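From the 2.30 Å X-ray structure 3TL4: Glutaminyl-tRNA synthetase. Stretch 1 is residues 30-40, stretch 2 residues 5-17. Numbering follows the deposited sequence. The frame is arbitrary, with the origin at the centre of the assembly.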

ATOM      1  N   VAL A  30     -15.945 -11.190   6.842  1.00 32.82           N
ATOM      2  CA  VAL A  30     -14.878 -11.016   5.874  1.00 31.40           C
ATOM      3  C   VAL A  30     -14.918 -12.085   4.772  1.00 34.09           C
ATOM      4  O   VAL A  30     -14.666 -11.785   3.598  1.00 33.60           O
ATOM      5  CB  VAL A  30     -13.519 -11.006   6.585  1.00 30.42           C
ATOM      6  CG1 VAL A  30     -12.382 -10.978   5.581  1.00 28.69           C
ATOM      7  CG2 VAL A  30     -13.443  -9.809   7.543  1.00 24.86           C
ATOM      8  N   SER A  31     -15.245 -13.321   5.154  1.00 29.86           N
ATOM      9  CA  SER A  31     -15.400 -14.423   4.208  1.00 30.13           C
ATOM     10  C   SER A  31     -16.525 -14.186   3.215  1.00 32.62           C
ATOM     11  O   SER A  31     -16.376 -14.485   2.031  1.00 32.68           O
ATOM     12  CB  SER A  31     -15.663 -15.743   4.940  1.00 41.64           C
ATOM     13  OG  SER A  31     -14.455 -16.332   5.383  1.00 51.81           O
ATOM     14  N   ASP A  32     -17.653 -13.668   3.698  1.00 35.91           N
ATOM     15  CA  ASP A  32     -18.782 -13.328   2.828  1.00 38.11           C
ATOM     16  C   ASP A  32     -18.388 -12.303   1.777  1.00 32.85           C
ATOM     17  O   ASP A  32     -18.767 -12.426   0.616  1.00 31.77           O
ATOM     18  CB  ASP A  32     -19.962 -12.781   3.636  1.00 44.74           C
ATOM     19  CG  ASP A  32     -20.724 -13.864   4.356  1.00 64.56           C
ATOM     20  OD1 ASP A  32     -20.790 -14.993   3.822  1.00 71.30           O
ATOM     21  OD2 ASP A  32     -21.254 -13.589   5.457  1.00 70.89           O
ATOM     22  N   SER A  33     -17.656 -11.270   2.198  1.00 29.59           N
ATOM     23  CA  SER A  33     -17.214 -10.230   1.270  1.00 21.98           C
ATOM     24  C   SER A  33     -16.183 -10.799   0.306  1.00 23.65           C
ATOM     25  O   SER A  33     -16.236 -10.532  -0.895  1.00 31.59           O
ATOM     26  CB  SER A  33     -16.631  -9.015   1.999  1.00 19.95           C
ATOM     27  OG  SER A  33     -17.487  -8.558   3.027  1.00 30.17           O
ATOM     28  N   LEU A  34     -15.247 -11.587   0.831  1.00 22.73           N
ATOM     29  CA  LEU A  34     -14.211 -12.160  -0.017  1.00 25.90           C
ATOM     30  C   LEU A  34     -14.846 -12.979  -1.133  1.00 22.72           C
ATOM     31  O   LEU A  34     -14.518 -12.796  -2.299  1.00 23.41           O
ATOM     32  CB  LEU A  34     -13.225 -12.998   0.794  1.00 30.21           C
ATOM     33  CG  LEU A  34     -12.023 -13.529   0.011  1.00 28.77           C
ATOM     34  CD1 LEU A  34     -11.351 -12.406  -0.745  1.00 13.02           C
ATOM     35  CD2 LEU A  34     -11.043 -14.180   0.960  1.00 29.21           C
ATOM     36  N   TYR A  35     -15.776 -13.856  -0.768  1.00 27.93           N
ATOM     37  CA  TYR A  35     -16.534 -14.656  -1.732  1.00 27.40           C
ATOM     38  C   TYR A  35     -17.185 -13.785  -2.811  1.00 27.93           C
ATOM     39  O   TYR A  35     -16.994 -14.018  -4.013  1.00 27.00           O
ATOM     40  CB  TYR A  35     -17.606 -15.481  -1.004  1.00 32.68           C
ATOM     41  CG  TYR A  35     -18.312 -16.507  -1.869  1.00 41.33           C
ATOM     42  CD1 TYR A  35     -19.478 -16.190  -2.555  1.00 41.75           C
ATOM     43  CD2 TYR A  35     -17.814 -17.800  -1.989  1.00 48.43           C
ATOM     44  CE1 TYR A  35     -20.120 -17.129  -3.349  1.00 47.51           C
ATOM     45  CE2 TYR A  35     -18.445 -18.742  -2.777  1.00 51.93           C
ATOM     46  CZ  TYR A  35     -19.598 -18.405  -3.456  1.00 52.34           C
ATOM     47  OH  TYR A  35     -20.224 -19.351  -4.241  1.00 53.51           O
ATOM     48  N   LYS A  36     -17.953 -12.783  -2.390  1.00 22.95           N
ATOM     49  CA  LYS A  36     -18.660 -11.948  -3.362  1.00 32.44           C
ATOM     50  C   LYS A  36     -17.695 -11.147  -4.233  1.00 35.69           C
ATOM     51  O   LYS A  36     -17.936 -10.975  -5.425  1.00 42.30           O
ATOM     52  CB  LYS A  36     -19.686 -11.024  -2.693  1.00 40.49           C
ATOM     53  CG  LYS A  36     -19.252  -9.557  -2.582  1.00 52.70           C
ATOM     54  CD  LYS A  36     -20.343  -8.650  -1.981  1.00 61.57           C
ATOM     55  CE  LYS A  36     -19.803  -7.255  -1.585  1.00 64.42           C
ATOM     56  NZ  LYS A  36     -19.733  -6.283  -2.718  1.00 61.32           N
ATOM     57  N   LEU A  37     -16.609 -10.655  -3.641  1.00 31.23           N
ATOM     58  CA  LEU A  37     -15.593  -9.929  -4.397  1.00 28.18           C
ATOM     59  C   LEU A  37     -14.922 -10.826  -5.447  1.00 25.67           C
ATOM     60  O   LEU A  37     -14.825 -10.453  -6.619  1.00 29.66           O
ATOM     61  CB  LEU A  37     -14.547  -9.303  -3.464  1.00 25.11           C
ATOM     62  CG  LEU A  37     -15.052  -8.230  -2.489  1.00 21.84           C
ATOM     63  CD1 LEU A  37     -14.012  -7.904  -1.415  1.00 17.75           C
ATOM     64  CD2 LEU A  37     -15.521  -6.959  -3.207  1.00 18.40           C
ATOM     65  N   ILE A  38     -14.465 -12.005  -5.034  1.00 24.08           N
ATOM     66  CA  ILE A  38     -13.921 -12.976  -5.985  1.00 28.28           C
ATOM     67  C   ILE A  38     -14.902 -13.346  -7.127  1.00 32.31           C
ATOM     68  O   ILE A  38     -14.487 -13.580  -8.261  1.00 30.86           O
ATOM     69  CB  ILE A  38     -13.458 -14.258  -5.277  1.00 33.50           C
ATOM     70  CG1 ILE A  38     -12.220 -13.976  -4.424  1.00 34.70           C
ATOM     71  CG2 ILE A  38     -13.156 -15.351  -6.290  1.00 33.44           C
ATOM     72  CD1 ILE A  38     -11.713 -15.174  -3.667  1.00 31.62           C
ATOM     73  N   LYS A  39     -16.194 -13.404  -6.829  1.00 29.66           N
ATOM     74  CA  LYS A  39     -17.183 -13.824  -7.825  1.00 34.91           C
ATOM     75  C   LYS A  39     -17.500 -12.756  -8.879  1.00 41.25           C
ATOM     76  O   LYS A  39     -18.089 -13.066  -9.908  1.00 49.26           O
ATOM     77  CB  LYS A  39     -18.480 -14.287  -7.150  1.00 35.88           C
ATOM     78  CG  LYS A  39     -18.391 -15.637  -6.461  1.00 37.95           C
ATOM     79  CD  LYS A  39     -18.279 -16.773  -7.466  1.00 43.56           C
ATOM     80  CE  LYS A  39     -18.606 -18.113  -6.799  1.00 52.53           C
ATOM     81  NZ  LYS A  39     -18.544 -19.282  -7.722  1.00 56.88           N
ATOM     82  N   GLU A  40     -17.118 -11.505  -8.628  1.00 41.30           N
ATOM     83  CA  GLU A  40     -17.318 -10.447  -9.615  1.00 47.12           C
ATOM     84  C   GLU A  40     -16.037 -10.147 -10.411  1.00 44.92           C
ATOM     85  O   GLU A  40     -15.793  -9.016 -10.834  1.00 50.02           O
ATOM     86  CB  GLU A  40     -17.943  -9.181  -8.988  1.00 56.22           C
ATOM     87  CG  GLU A  40     -17.215  -8.566  -7.791  1.00 64.17           C
ATOM     88  CD  GLU A  40     -18.011  -7.421  -7.148  1.00 72.66           C
ATOM     89  OE1 GLU A  40     -19.074  -7.052  -7.697  1.00 77.63           O
ATOM     90  OE2 GLU A  40     -17.582  -6.890  -6.096  1.00 70.23           O
TER
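Stretch 2, residues 5-17: EELTQLFSQVGFE

Packing of residues 5-17 on the helix 30-39 of glutaminyl-tRNA synthetase. Stretch 2 enters already helical at E5 and, past the helix, G15 is the first residue to leave helical phi/psi, with positive phi; the chain then runs on through F16 to E17, at the N-cap of a following helix. The two helices run in broadly the same direction, crossing at 52° with their axes 10.5 Å apart at closest approach; the backbones come nearest at Y35 and L7, whose CA atoms lie 6.6 Å apart. No hydrogen bond joins the stretches; the contact, which buries 534 Å² in all, both sides summed, is mostly apolar side-chain packing. Along stretch 1, V30 stays clear, and S31 makes the first contact: its carbonyl O, already accepting the helical bond from Y35 N, lies 3.6 Å from F11 CZ at the edge of that ring and 3.9 Å from L7 CD2. D32 and S33 point CB away from stretch 2. L34, with chi1 t and chi2 p, places CD2 over one face of F11, 4.0 Å from the ring centroid and 16° off the normal, a CH-pi contact; the same CD2 reaches F16 CE2 at 4.2 Å. Y35 fits as a knob among E6, L7, L10 and F11: CD2 meets L10 CD2 at a tight 3.3 Å, while CB rests 3.9 Å from L7 CD2. In the reciprocal fit, F11 enters the hole formed by S31, L34, Y35 and I38. K36 and L37 make no contact. One turn beyond L34, I38 directs CB toward stretch 2; its CG2 lies 3.9 Å from both L10 CD1 and V14 CG1, and its CD1 4.0 Å from F11 CD1. K39 closes the contact with its aliphatic chain, CE lying 4.1 Å from L10 CD2, and E40 is out of reach.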

ATOM      1  N   GLU A   5     -18.289 -24.959   3.490  1.00 49.54           N
ATOM      2  CA  GLU A   5     -17.746 -25.857   2.491  1.00 51.95           C
ATOM      3  C   GLU A   5     -17.600 -25.144   1.156  1.00 48.32           C
ATOM      4  O   GLU A   5     -16.607 -25.324   0.463  1.00 49.18           O
ATOM      5  CB  GLU A   5     -18.614 -27.108   2.355  1.00 61.92           C
ATOM      6  CG  GLU A   5     -18.866 -27.827   3.674  1.00 73.96           C
ATOM      7  CD  GLU A   5     -20.073 -27.274   4.421  1.00 80.94           C
ATOM      8  OE1 GLU A   5     -21.138 -27.111   3.788  1.00 83.38           O
ATOM      9  OE2 GLU A   5     -19.960 -27.007   5.640  1.00 81.33           O
ATOM     10  N   GLU A   6     -18.585 -24.325   0.797  1.00 50.67           N
ATOM     11  CA  GLU A   6     -18.543 -23.605  -0.479  1.00 46.32           C
ATOM     12  C   GLU A   6     -17.455 -22.546  -0.430  1.00 45.18           C
ATOM     13  O   GLU A   6     -16.642 -22.434  -1.352  1.00 45.44           O
ATOM     14  CB  GLU A   6     -19.894 -22.953  -0.806  1.00 46.86           C
ATOM     15  CG  GLU A   6     -21.082 -23.910  -0.814  1.00 51.53           C
ATOM     16  CD  GLU A   6     -22.352 -23.268  -1.350  1.00 47.53           C
ATOM     17  OE1 GLU A   6     -22.597 -22.086  -1.052  1.00 46.92           O
ATOM     18  OE2 GLU A   6     -23.100 -23.944  -2.083  1.00 48.46           O
ATOM     19  N   LEU A   7     -17.447 -21.771   0.652  1.00 40.40           N
ATOM     20  CA  LEU A   7     -16.421 -20.761   0.874  1.00 38.60           C
ATOM     21  C   LEU A   7     -15.031 -21.377   0.779  1.00 34.83           C
ATOM     22  O   LEU A   7     -14.151 -20.842   0.114  1.00 34.53           O
ATOM     23  CB  LEU A   7     -16.603 -20.128   2.250  1.00 38.93           C
ATOM     24  CG  LEU A   7     -17.932 -19.420   2.499  1.00 41.68           C
ATOM     25  CD1 LEU A   7     -18.217 -19.336   3.994  1.00 44.70           C
ATOM     26  CD2 LEU A   7     -17.933 -18.045   1.874  1.00 19.60           C
ATOM     27  N   THR A   8     -14.845 -22.508   1.452  1.00 31.64           N
ATOM     28  CA  THR A   8     -13.570 -23.214   1.443  1.00 37.69           C
ATOM     29  C   THR A   8     -13.156 -23.584   0.027  1.00 45.32           C
ATOM     30  O   THR A   8     -11.996 -23.409  -0.361  1.00 45.37           O
ATOM     31  CB  THR A   8     -13.635 -24.512   2.274  1.00 42.83           C
ATOM     32  OG1 THR A   8     -13.734 -24.192   3.664  1.00 48.02           O
ATOM     33  CG2 THR A   8     -12.383 -25.343   2.057  1.00 47.21           C
ATOM     34  N   GLN A   9     -14.106 -24.116  -0.736  1.00 48.16           N
ATOM     35  CA  GLN A   9     -13.827 -24.592  -2.085  1.00 47.00           C
ATOM     36  C   GLN A   9     -13.318 -23.462  -2.989  1.00 42.84           C
ATOM     37  O   GLN A   9     -12.290 -23.604  -3.648  1.00 48.47           O
ATOM     38  CB  GLN A   9     -15.073 -25.249  -2.679  1.00 54.04           C
ATOM     39  CG  GLN A   9     -14.790 -26.496  -3.512  1.00 68.82           C
ATOM     40  CD  GLN A   9     -16.060 -27.253  -3.882  1.00 77.79           C
ATOM     41  OE1 GLN A   9     -16.613 -27.071  -4.969  1.00 79.78           O
ATOM     42  NE2 GLN A   9     -16.528 -28.109  -2.973  1.00 78.68           N
ATOM     43  N   LEU A  10     -14.025 -22.335  -3.004  1.00 37.14           N
ATOM     44  CA  LEU A  10     -13.660 -21.211  -3.870  1.00 34.78           C
ATOM     45  C   LEU A  10     -12.280 -20.647  -3.546  1.00 29.79           C
ATOM     46  O   LEU A  10     -11.476 -20.406  -4.440  1.00 29.24           O
ATOM     47  CB  LEU A  10     -14.703 -20.101  -3.771  1.00 35.54           C
ATOM     48  CG  LEU A  10     -14.393 -18.808  -4.525  1.00 36.21           C
ATOM     49  CD1 LEU A  10     -14.280 -19.072  -6.020  1.00 38.45           C
ATOM     50  CD2 LEU A  10     -15.457 -17.751  -4.239  1.00 26.95           C
ATOM     51  N   PHE A  11     -12.019 -20.447  -2.260  1.00 32.16           N
ATOM     52  CA  PHE A  11     -10.788 -19.813  -1.794  1.00 38.19           C
ATOM     53  C   PHE A  11      -9.547 -20.617  -2.130  1.00 42.15           C
ATOM     54  O   PHE A  11      -8.522 -20.055  -2.521  1.00 43.12           O
ATOM     55  CB  PHE A  11     -10.843 -19.583  -0.281  1.00 38.33           C
ATOM     56  CG  PHE A  11     -11.917 -18.620   0.146  1.00 37.11           C
ATOM     57  CD1 PHE A  11     -12.572 -17.831  -0.787  1.00 39.97           C
ATOM     58  CD2 PHE A  11     -12.269 -18.500   1.476  1.00 39.00           C
ATOM     59  CE1 PHE A  11     -13.562 -16.935  -0.393  1.00 37.15           C
ATOM     60  CE2 PHE A  11     -13.258 -17.610   1.873  1.00 37.06           C
ATOM     61  CZ  PHE A  11     -13.903 -16.827   0.938  1.00 31.86           C
ATOM     62  N   SER A  12      -9.626 -21.931  -1.964  1.00 42.77           N
ATOM     63  CA  SER A  12      -8.480 -22.771  -2.271  1.00 45.06           C
ATOM     64  C   SER A  12      -8.344 -22.949  -3.778  1.00 46.84           C
ATOM     65  O   SER A  12      -7.253 -23.216  -4.277  1.00 51.52           O
ATOM     66  CB  SER A  12      -8.585 -24.118  -1.570  1.00 48.52           C
ATOM     67  OG  SER A  12      -9.755 -24.793  -1.987  1.00 55.00           O
ATOM     68  N   GLN A  13      -9.450 -22.790  -4.499  1.00 42.77           N
ATOM     69  CA  GLN A  13      -9.423 -22.850  -5.959  1.00 46.08           C
ATOM     70  C   GLN A  13      -8.739 -21.639  -6.576  1.00 47.27           C
ATOM     71  O   GLN A  13      -8.088 -21.757  -7.616  1.00 50.79           O
ATOM     72  CB  GLN A  13     -10.827 -23.013  -6.527  1.00 51.18           C
ATOM     73  CG  GLN A  13     -11.349 -24.430  -6.398  1.00 67.10           C
ATOM     74  CD  GLN A  13     -12.854 -24.516  -6.514  1.00 75.84           C
ATOM     75  OE1 GLN A  13     -13.543 -23.496  -6.605  1.00 77.84           O
ATOM     76  NE2 GLN A  13     -13.377 -25.740  -6.509  1.00 78.22           N
ATOM     77  N   VAL A  14      -8.886 -20.478  -5.944  1.00 42.26           N
ATOM     78  CA  VAL A  14      -8.171 -19.289  -6.398  1.00 35.26           C
ATOM     79  C   VAL A  14      -6.724 -19.306  -5.874  1.00 35.52           C
ATOM     80  O   VAL A  14      -5.900 -18.459  -6.227  1.00 32.54           O
ATOM     81  CB  VAL A  14      -8.930 -17.978  -6.064  1.00 29.85           C
ATOM     82  CG1 VAL A  14     -10.412 -18.124  -6.421  1.00 33.25           C
ATOM     83  CG2 VAL A  14      -8.775 -17.598  -4.618  1.00 23.26           C
ATOM     84  N   GLY A  15      -6.414 -20.300  -5.047  1.00 35.49           N
ATOM     85  CA  GLY A  15      -5.033 -20.565  -4.691  1.00 35.53           C
ATOM     86  C   GLY A  15      -4.597 -20.138  -3.306  1.00 34.50           C
ATOM     87  O   GLY A  15      -3.404 -20.130  -3.016  1.00 38.99           O
ATOM     88  N   PHE A  16      -5.546 -19.778  -2.451  1.00 30.96           N
ATOM     89  CA  PHE A  16      -5.213 -19.530  -1.054  1.00 31.48           C
ATOM     90  C   PHE A  16      -4.741 -20.845  -0.471  1.00 39.54           C
ATOM     91  O   PHE A  16      -5.327 -21.894  -0.744  1.00 33.58           O
ATOM     92  CB  PHE A  16      -6.415 -18.994  -0.257  1.00 25.42           C
ATOM     93  CG  PHE A  16      -6.687 -17.539  -0.475  1.00 22.18           C
ATOM     94  CD1 PHE A  16      -5.842 -16.576   0.054  1.00 22.85           C
ATOM     95  CD2 PHE A  16      -7.791 -17.126  -1.202  1.00 22.78           C
ATOM     96  CE1 PHE A  16      -6.087 -15.223  -0.147  1.00 28.95           C
ATOM     97  CE2 PHE A  16      -8.034 -15.785  -1.414  1.00 23.84           C
ATOM     98  CZ  PHE A  16      -7.185 -14.830  -0.887  1.00 30.06           C
ATOM     99  N   GLU A  17      -3.663 -20.795   0.303  1.00 48.65           N
ATOM    100  CA  GLU A  17      -3.156 -22.004   0.930  1.00 55.33           C
ATOM    101  C   GLU A  17      -4.073 -22.442   2.067  1.00 52.09           C
ATOM    102  O   GLU A  17      -4.770 -21.622   2.686  1.00 41.54           O
ATOM    103  CB  GLU A  17      -1.713 -21.819   1.402  1.00 66.12           C
ATOM    104  CG  GLU A  17      -0.698 -21.721   0.256  1.00 76.53           C
ATOM    105  CD  GLU A  17      -0.644 -22.979  -0.622  1.00 84.16           C
ATOM    106  OE1 GLU A  17      -0.963 -24.084  -0.122  1.00 86.56           O
ATOM    107  OE2 GLU A  17      -0.280 -22.861  -1.816  1.00 84.23           O
TER